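Local coordinates for protein hydrolase, haloacid dehalogenase-like family (Porphyromonas gingivalis, PDB 2I6X) that is probably a hydrolase of the haloacid dehalogenase (HAD) superfamily, whose natural substrate and detailed role are not established, at residues Ser58-Glu61 / Phe62-Glu65; Phe49-Glu53 / Ser54-Ser58; Asn198-Pro201 / Ala202-Leu206. One frame throughout, in Å; residues are numbered along the deposited sequence.

Contact 1 of 3, residues Ser58-Glu61 / Phe62-Glu65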
loop_
_atom_site.group_PDB
_atom_site.type_symbol
_atom_site.label_atom_id
_atom_site.label_comp_id
_atom_site.label_asym_id
_atom_site.label_seq_id
_atom_site.Cartn_x
_atom_site.Cartn_y
_atom_site.Cartn_z
ATOM N N SER A 58 12.988 2.656 -12.027
ATOM C CA SER A 58 11.838 2.136 -12.752
ATOM C C SER A 58 11.800 0.608 -12.627
ATOM O O SER A 58 12.776 -0.026 -12.188
ATOM C CB SER A 58 11.917 2.544 -14.226
ATOM O OG SER A 58 13.031 1.932 -14.860
ATOM N N GLU A 59 10.673 0.023 -13.024
ATOM C CA GLU A 59 10.509 -1.426 -13.026
ATOM C C GLU A 59 11.639 -2.077 -13.841
ATOM O O GLU A 59 12.341 -2.964 -13.348
ATOM C CB GLU A 59 9.115 -1.763 -13.550
ATOM C CG GLU A 59 8.732 -3.217 -13.487
ATOM C CD GLU A 59 9.424 -4.035 -14.558
ATOM O OE1 GLU A 59 9.520 -3.539 -15.709
ATOM O OE2 GLU A 59 9.879 -5.159 -14.247
ATOM N N GLU A 60 11.843 -1.590 -15.064
ATOM C CA GLU A 60 12.911 -2.072 -15.956
ATOM C C GLU A 60 14.289 -1.997 -15.323
ATOM O O GLU A 60 15.085 -2.939 -15.444
ATOM C CB GLU A 60 12.898 -1.291 -17.283
ATOM C CG GLU A 60 14.175 -1.402 -18.145
ATOM C CD GLU A 60 14.036 -2.284 -19.390
ATOM O OE1 GLU A 60 14.840 -2.082 -20.330
ATOM O OE2 GLU A 60 13.145 -3.166 -19.434
ATOM N N GLU A 61 14.568 -0.870 -14.667
ATOM C CA GLU A 61 15.844 -0.647 -13.999
ATOM C C GLU A 61 16.084 -1.586 -12.806
ATOM O O GLU A 61 17.185 -2.122 -12.652
ATOM C CB GLU A 61 15.983 0.818 -13.568
ATOM C CG GLU A 61 16.214 1.789 -14.721
ATOM C CD GLU A 61 16.282 3.231 -14.250
ATOM O OE1 GLU A 61 15.420 3.641 -13.438
ATOM O OE2 GLU A 61 17.202 3.958 -14.687
ATOM N N PHE A 62 15.050 -1.796 -11.991
ATOM C CA PHE A 62 15.115 -2.691 -10.833
ATOM C C PHE A 62 15.373 -4.149 -11.233
ATOM O O PHE A 62 16.147 -4.864 -10.583
ATOM C CB PHE A 62 13.823 -2.560 -10.017
ATOM C CG PHE A 62 13.529 -3.730 -9.112
ATOM C CD1 PHE A 62 14.042 -3.770 -7.805
ATOM C CD2 PHE A 62 12.684 -4.776 -9.550
ATOM C CE1 PHE A 62 13.742 -4.848 -6.937
ATOM C CE2 PHE A 62 12.374 -5.880 -8.702
ATOM C CZ PHE A 62 12.890 -5.911 -7.382
ATOM N N ARG A 63 14.735 -4.582 -12.310
ATOM C CA ARG A 63 14.862 -5.949 -12.746
ATOM C C ARG A 63 16.231 -6.210 -13.375
ATOM O O ARG A 63 16.836 -7.264 -13.154
ATOM C CB ARG A 63 13.723 -6.281 -13.709
ATOM C CG ARG A 63 13.572 -7.749 -14.007
ATOM C CD ARG A 63 12.234 -8.048 -14.662
ATOM N NE ARG A 63 11.661 -6.898 -15.361
ATOM C CZ ARG A 63 11.941 -6.564 -16.615
ATOM N NH1 ARG A 63 12.811 -7.291 -17.301
ATOM N NH2 ARG A 63 11.378 -5.489 -17.167
ATOM N N THR A 64 16.714 -5.236 -14.142
ATOM C CA THR A 64 18.049 -5.273 -14.695
ATOM C C THR A 64 19.066 -5.423 -13.565
ATOM O O THR A 64 19.940 -6.296 -13.616
ATOM C CB THR A 64 18.351 -3.996 -15.525
ATOM O OG1 THR A 64 17.424 -3.904 -16.612
ATOM C CG2 THR A 64 19.785 -4.026 -16.101
ATOM N N GLU A 65 18.955 -4.577 -12.541
ATOM C CA GLU A 65 19.882 -4.657 -11.417
ATOM C C GLU A 65 19.735 -5.943 -10.608
ATOM O O GLU A 65 20.732 -6.486 -10.139
ATOM C CB GLU A 65 19.787 -3.420 -10.510
ATOM C CG GLU A 65 20.172 -2.132 -11.189
ATOM C CD GLU A 65 21.511 -2.243 -11.870
ATOM O OE1 GLU A 65 21.540 -2.427 -13.114
ATOM O OE2 GLU A 65 22.536 -2.178 -11.157
#
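Ser-58 O takes the amide of Phe-62 at 2.9 Å, the first i to i+4 bond of helix 59-70. On the side-chain side, Ser-58 and Glu-61 answer each other: Glu-61 N gives to Ser-58 OG at 3.2 Å, and Ser-58 N returns a bond to Glu-61 OE1 at 3.0 Å, using the anti lone pair of that oxygen.

Glu-59 comes next and meets Arg-63 one turn on. Arg-63 presents its NE and NH2 side-on, one nitrogen to each carboxylate oxygen: NE to Glu-59 OE2 at 2.7 Å and NH2 to Glu-59 OE1 at 3.1 Å, both through syn lone pairs. The two flat groups lie only 12° apart, and the arginine reaches this position through a bend at chi3 (24°). Tyr-116 adds a weak bond to Glu-59 OE2.

Glu-60 supplies a second, long salt bridge, OE2 to Arg-63 NH2 at 3.7 Å, with its carboxylate turned 77° from the guanidinium. Its carbonyl is doubly held, since Thr-64 N and Thr-64 OG1 (2.8 Å to Glu-60 O) arrive from opposite faces of the carbonyl plane. Glu-61 O then receives Glu-65 N. Phe-62 is buried against Leu-48 and Leu-52 of helix 48-54. The whole is a capping box at a helix N-terminus, followed by an i to i+4 Glu-Arg salt bridge.

Contact 2 of 3, residues Phe49-Glu53 / Ser54-Ser58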
loop_
_atom_site.group_PDB
_atom_site.type_symbol
_atom_site.label_atom_id
_atom_site.label_comp_id
_atom_site.label_asym_id
_atom_site.label_seq_id
_atom_site.Cartn_x
_atom_site.Cartn_y
_atom_site.Cartn_z
ATOM N N PHE A 49 14.952 -3.054 -3.540
ATOM C CA PHE A 49 13.516 -3.088 -3.304
ATOM C C PHE A 49 12.975 -1.730 -2.850
ATOM O O PHE A 49 11.866 -1.368 -3.209
ATOM C CB PHE A 49 13.107 -4.230 -2.365
ATOM C CG PHE A 49 13.066 -5.556 -3.059
ATOM C CD1 PHE A 49 11.910 -5.992 -3.695
ATOM C CD2 PHE A 49 14.211 -6.339 -3.137
ATOM C CE1 PHE A 49 11.896 -7.200 -4.360
ATOM C CE2 PHE A 49 14.202 -7.541 -3.799
ATOM C CZ PHE A 49 13.051 -7.979 -4.413
ATOM N N LEU A 50 13.770 -0.972 -2.094
ATOM C CA LEU A 50 13.380 0.391 -1.751
ATOM C C LEU A 50 13.400 1.299 -2.972
ATOM O O LEU A 50 12.577 2.204 -3.081
ATOM C CB LEU A 50 14.233 1.000 -0.622
ATOM C CG LEU A 50 13.913 2.483 -0.340
ATOM C CD1 LEU A 50 12.474 2.641 0.193
ATOM C CD2 LEU A 50 14.926 3.188 0.575
ATOM N N ASP A 51 14.351 1.074 -3.870
ATOM C CA ASP A 51 14.442 1.855 -5.104
ATOM C C ASP A 51 13.190 1.596 -5.942
ATOM O O ASP A 51 12.701 2.487 -6.639
ATOM C CB ASP A 51 15.708 1.492 -5.892
ATOM C CG ASP A 51 16.986 1.969 -5.213
ATOM O OD1 ASP A 51 16.912 2.794 -4.269
ATOM O OD2 ASP A 51 18.084 1.520 -5.626
ATOM N N LEU A 52 12.673 0.377 -5.843
ATOM C CA LEU A 52 11.455 -0.004 -6.529
ATOM C C LEU A 52 10.186 0.699 -5.976
ATOM O O LEU A 52 9.369 1.158 -6.782
ATOM C CB LEU A 52 11.285 -1.537 -6.534
ATOM C CG LEU A 52 9.993 -2.129 -7.130
ATOM C CD1 LEU A 52 9.946 -1.970 -8.650
ATOM C CD2 LEU A 52 9.826 -3.582 -6.725
ATOM N N GLU A 53 10.034 0.775 -4.638
ATOM C CA GLU A 53 8.851 1.411 -3.989
ATOM C C GLU A 53 8.848 2.900 -4.160
ATOM O O GLU A 53 7.794 3.504 -4.290
ATOM C CB GLU A 53 8.809 1.223 -2.464
ATOM C CG GLU A 53 9.022 -0.163 -1.970
ATOM C CD GLU A 53 8.098 -0.480 -0.812
ATOM O OE1 GLU A 53 8.214 0.213 0.241
ATOM O OE2 GLU A 53 7.256 -1.426 -0.992
ATOM N N SER A 54 10.040 3.481 -4.072
ATOM C CA SER A 54 10.207 4.904 -4.017
ATOM C C SER A 54 10.209 5.507 -5.415
ATOM O O SER A 54 10.186 6.720 -5.568
ATOM C CB SER A 54 11.511 5.238 -3.294
ATOM O OG SER A 54 12.636 5.119 -4.155
ATOM N N GLY A 55 10.253 4.658 -6.434
ATOM C CA GLY A 55 10.297 5.128 -7.807
ATOM C C GLY A 55 11.684 5.495 -8.294
ATOM O O GLY A 55 11.848 5.830 -9.464
ATOM N N ARG A 56 12.684 5.426 -7.416
ATOM C CA ARG A 56 14.053 5.803 -7.783
ATOM C C ARG A 56 14.589 4.974 -8.968
ATOM O O ARG A 56 15.200 5.519 -9.887
ATOM C CB ARG A 56 14.981 5.730 -6.571
ATOM C CG ARG A 56 16.332 6.334 -6.831
ATOM C CD ARG A 56 17.169 6.414 -5.575
ATOM N NE ARG A 56 18.513 6.887 -5.892
ATOM C CZ ARG A 56 19.517 6.100 -6.274
ATOM N NH1 ARG A 56 20.709 6.632 -6.547
ATOM N NH2 ARG A 56 19.333 4.782 -6.373
ATOM N N LYS A 57 14.352 3.665 -8.948
ATOM C CA LYS A 57 14.485 2.850 -10.147
ATOM C C LYS A 57 13.114 2.510 -10.716
ATOM O O LYS A 57 12.184 2.136 -9.990
ATOM C CB LYS A 57 15.275 1.572 -9.866
ATOM C CG LYS A 57 16.768 1.810 -9.683
ATOM C CD LYS A 57 17.480 0.557 -9.211
ATOM C CE LYS A 57 18.962 0.813 -9.003
ATOM N NZ LYS A 57 19.246 1.941 -8.033
ATOM N N SER A 58 12.988 2.656 -12.027
ATOM C CA SER A 58 11.838 2.136 -12.752
ATOM C C SER A 58 11.800 0.608 -12.627
ATOM O O SER A 58 12.776 -0.026 -12.188
ATOM C CB SER A 58 11.917 2.544 -14.226
ATOM O OG SER A 58 13.031 1.932 -14.860
HETATM O O HOH W 1 9.319 1.762 -9.484
#
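This is the end of helix 48-54 and the connection leading into helix 59-70, with an ST turn at Ser-54 and a small salt-bridge network around Asp-51. Asp-51 OD2 is the acid atom that both basic side chains of the connection approach. Lys-57 NZ binds it at 2.7 Å, coming from above the carboxylate plane, while Arg-56 NH2 stands 3.6 Å from the same Asp-51 OD2. Asp-51 and Arg-56 run side by side in the same direction, their flat groups 46° apart. The lysine chain instead slants across the aspartate, laying CG and CD over Asp-51 CB, and its last torsion (chi4 57°) folds NZ in toward the oxygen. Two positive groups beside one carboxylate would be expected to stabilise its charged form.

The backbone of Asp-51 is used as well: Lys-57 N donates to Asp-51 O at 3.1 Å, from above the carbonyl plane. Ser-54 N donates to Leu-50 O at 3.0 Å. With chi1 at 81°, Ser-54 OG sits between its own N and carbonyl carbon, where it accepts from Arg-56 N at 3.3 Å and gives a weak bond to Leu-50 O. Gly-55 then leaves the helix with positive phi. Outside the turn, Ser-143 OG bonds to Glu-53 O. Finally, one water ties helix to connection, donating to Leu-52 O at 2.8 Å and to Lys-57 O at 2.9 Å.

Contact 3 of 3, residues Asn198-Pro201 / Ala202-Leu206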
loop_
_atom_site.group_PDB
_atom_site.type_symbol
_atom_site.label_atom_id
_atom_site.label_comp_id
_atom_site.label_asym_id
_atom_site.label_seq_id
_atom_site.Cartn_x
_atom_site.Cartn_y
_atom_site.Cartn_z
ATOM N N ASN A 198 -10.267 -7.970 10.786
ATOM C CA ASN A 198 -11.504 -7.307 10.351
ATOM C C ASN A 198 -11.776 -6.059 11.149
ATOM O O ASN A 198 -12.350 -6.128 12.241
ATOM C CB ASN A 198 -12.777 -8.172 10.408
ATOM C CG ASN A 198 -14.009 -7.392 9.858
ATOM O OD1 ASN A 198 -13.837 -6.418 9.092
ATOM N ND2 ASN A 198 -15.223 -7.796 10.246
ATOM N N TRP A 199 -11.413 -4.919 10.583
ATOM C CA TRP A 199 -11.485 -3.662 11.315
ATOM C C TRP A 199 -12.756 -2.869 11.056
ATOM O O TRP A 199 -12.888 -1.768 11.568
ATOM C CB TRP A 199 -10.275 -2.785 11.003
ATOM C CG TRP A 199 -9.912 -2.688 9.530
ATOM C CD1 TRP A 199 -8.805 -3.229 8.937
ATOM C CD2 TRP A 199 -10.635 -2.009 8.492
ATOM N NE1 TRP A 199 -8.793 -2.940 7.599
ATOM C CE2 TRP A 199 -9.893 -2.177 7.294
ATOM C CE3 TRP A 199 -11.835 -1.286 8.447
ATOM C CZ2 TRP A 199 -10.323 -1.639 6.048
ATOM C CZ3 TRP A 199 -12.264 -0.757 7.227
ATOM C CH2 TRP A 199 -11.513 -0.948 6.037
ATOM N N ILE A 200 -13.655 -3.404 10.232
ATOM C CA ILE A 200 -14.871 -2.694 9.883
ATOM C C ILE A 200 -15.633 -2.257 11.130
ATOM O O ILE A 200 -15.923 -1.071 11.253
ATOM C CB ILE A 200 -15.785 -3.470 8.899
ATOM C CG1 ILE A 200 -15.126 -3.546 7.519
ATOM C CG2 ILE A 200 -17.152 -2.806 8.797
ATOM C CD1 ILE A 200 -15.750 -4.615 6.613
ATOM N N PRO A 201 -15.962 -3.196 12.058
ATOM C CA PRO A 201 -16.677 -2.726 13.271
ATOM C C PRO A 201 -15.982 -1.590 14.055
ATOM O O PRO A 201 -16.640 -0.612 14.426
ATOM C CB PRO A 201 -16.833 -4.008 14.110
ATOM C CG PRO A 201 -16.844 -5.132 13.081
ATOM C CD PRO A 201 -15.795 -4.669 12.069
ATOM N N ALA A 202 -14.667 -1.697 14.262
ATOM C CA ALA A 202 -13.905 -0.687 15.019
ATOM C C ALA A 202 -13.854 0.675 14.323
ATOM O O ALA A 202 -13.960 1.725 14.969
ATOM C CB ALA A 202 -12.481 -1.173 15.308
ATOM N N ILE A 203 -13.658 0.656 13.007
ATOM C CA ILE A 203 -13.658 1.893 12.225
ATOM C C ILE A 203 -15.079 2.532 12.189
ATOM O O ILE A 203 -15.215 3.742 12.393
ATOM C CB ILE A 203 -13.037 1.672 10.820
ATOM C CG1 ILE A 203 -11.559 1.248 10.915
ATOM C CG2 ILE A 203 -13.221 2.890 9.902
ATOM C CD1 ILE A 203 -10.654 2.080 11.829
ATOM N N THR A 204 -16.116 1.714 11.970
ATOM C CA THR A 204 -17.527 2.154 11.997
ATOM C C THR A 204 -17.827 2.892 13.305
ATOM O O THR A 204 -18.647 3.823 13.334
ATOM C CB THR A 204 -18.510 0.945 11.858
ATOM O OG1 THR A 204 -18.095 0.098 10.781
ATOM C CG2 THR A 204 -19.950 1.398 11.601
ATOM N N ARG A 205 -17.153 2.453 14.373
ATOM C CA ARG A 205 -17.228 3.053 15.705
ATOM C C ARG A 205 -16.536 4.401 15.748
ATOM O O ARG A 205 -17.105 5.369 16.244
ATOM C CB ARG A 205 -16.569 2.138 16.739
ATOM C CG ARG A 205 -17.492 1.570 17.799
ATOM C CD ARG A 205 -17.233 2.240 19.156
ATOM N NE ARG A 205 -17.779 1.484 20.299
ATOM C CZ ARG A 205 -17.111 0.544 20.973
ATOM N NH1 ARG A 205 -17.682 -0.075 21.995
ATOM N NH2 ARG A 205 -15.862 0.227 20.630
ATOM N N LEU A 206 -15.303 4.461 15.247
ATOM C CA LEU A 206 -14.541 5.702 15.267
ATOM C C LEU A 206 -15.285 6.812 14.543
ATOM O O LEU A 206 -15.292 7.951 15.003
ATOM C CB LEU A 206 -13.142 5.530 14.655
ATOM C CG LEU A 206 -12.066 4.731 15.405
ATOM C CD1 LEU A 206 -10.749 4.803 14.653
ATOM C CD2 LEU A 206 -11.863 5.181 16.857
HETATM O O HOH W 2 -13.400 -4.141 14.413
#
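The backbone winds from Trp-199 into helix 200-207 through successive i to i+4 bonds, Ile-203 N to Trp-199 O at 2.9 Å, then Thr-204 N to Ile-200 O and Arg-205 N to Pro-201 O.

Thr-204 also turns its hydroxyl back: OG1 lies anti to its own carbonyl carbon (chi1 -47°) and stands above the carbonyl plane of Ile-200, but its 2.5 Å separation from Ile-200 O is implausibly short, and the exact geometry is doubtful. Trp-199 holds its indole in the position between backbone N and carbonyl carbon (chi1 46°), where the CE3 corner meets Ile-203 CG1 at 3.5 Å; the methylene also lies against Trp-199 O. The indole nitrogen NE1 is engaged by Val-15 O, and helix 92-101 packs on the ring through Lys-94 and Tyr-97, while Ile-203 rests on Tyr-191 and Ile-173 of the parallel sheet.

At the start, Asn-198 OD1 accepts from Ile-200 N at 3.2 Å, from above its carbonyl plane, and a water links Asn-198 O to Ala-202 N, 2.8 Å from the latter. This is an Asx-type turn capping the start of a helix with Pro-201 in its first turn; the helix packs on the central sheet of the HAD fold.

Contacts 1 and 2 are neighbours: their centres lie about 9 Å apart, they share Ser-58, and helix 48-54 of contact 2 leads through a short connection to helix 59-70 of contact 1. The two helices pack together there, with Phe-62 CZ 3.4 Å from Phe-49 CE1 in an edge-to-face pair. Contact 3 comes much later in the chain, in helix 200-207 beside the five-stranded parallel sheet, with its centre about 39 Å from that of contact 1 and about 33 Å from that of contact 2, on the opposite side of the chain's centre. The first two therefore belong to a helical region, probably the cap of this HAD-like protein, and the third to the domain built on the parallel sheet, the HAD core domain.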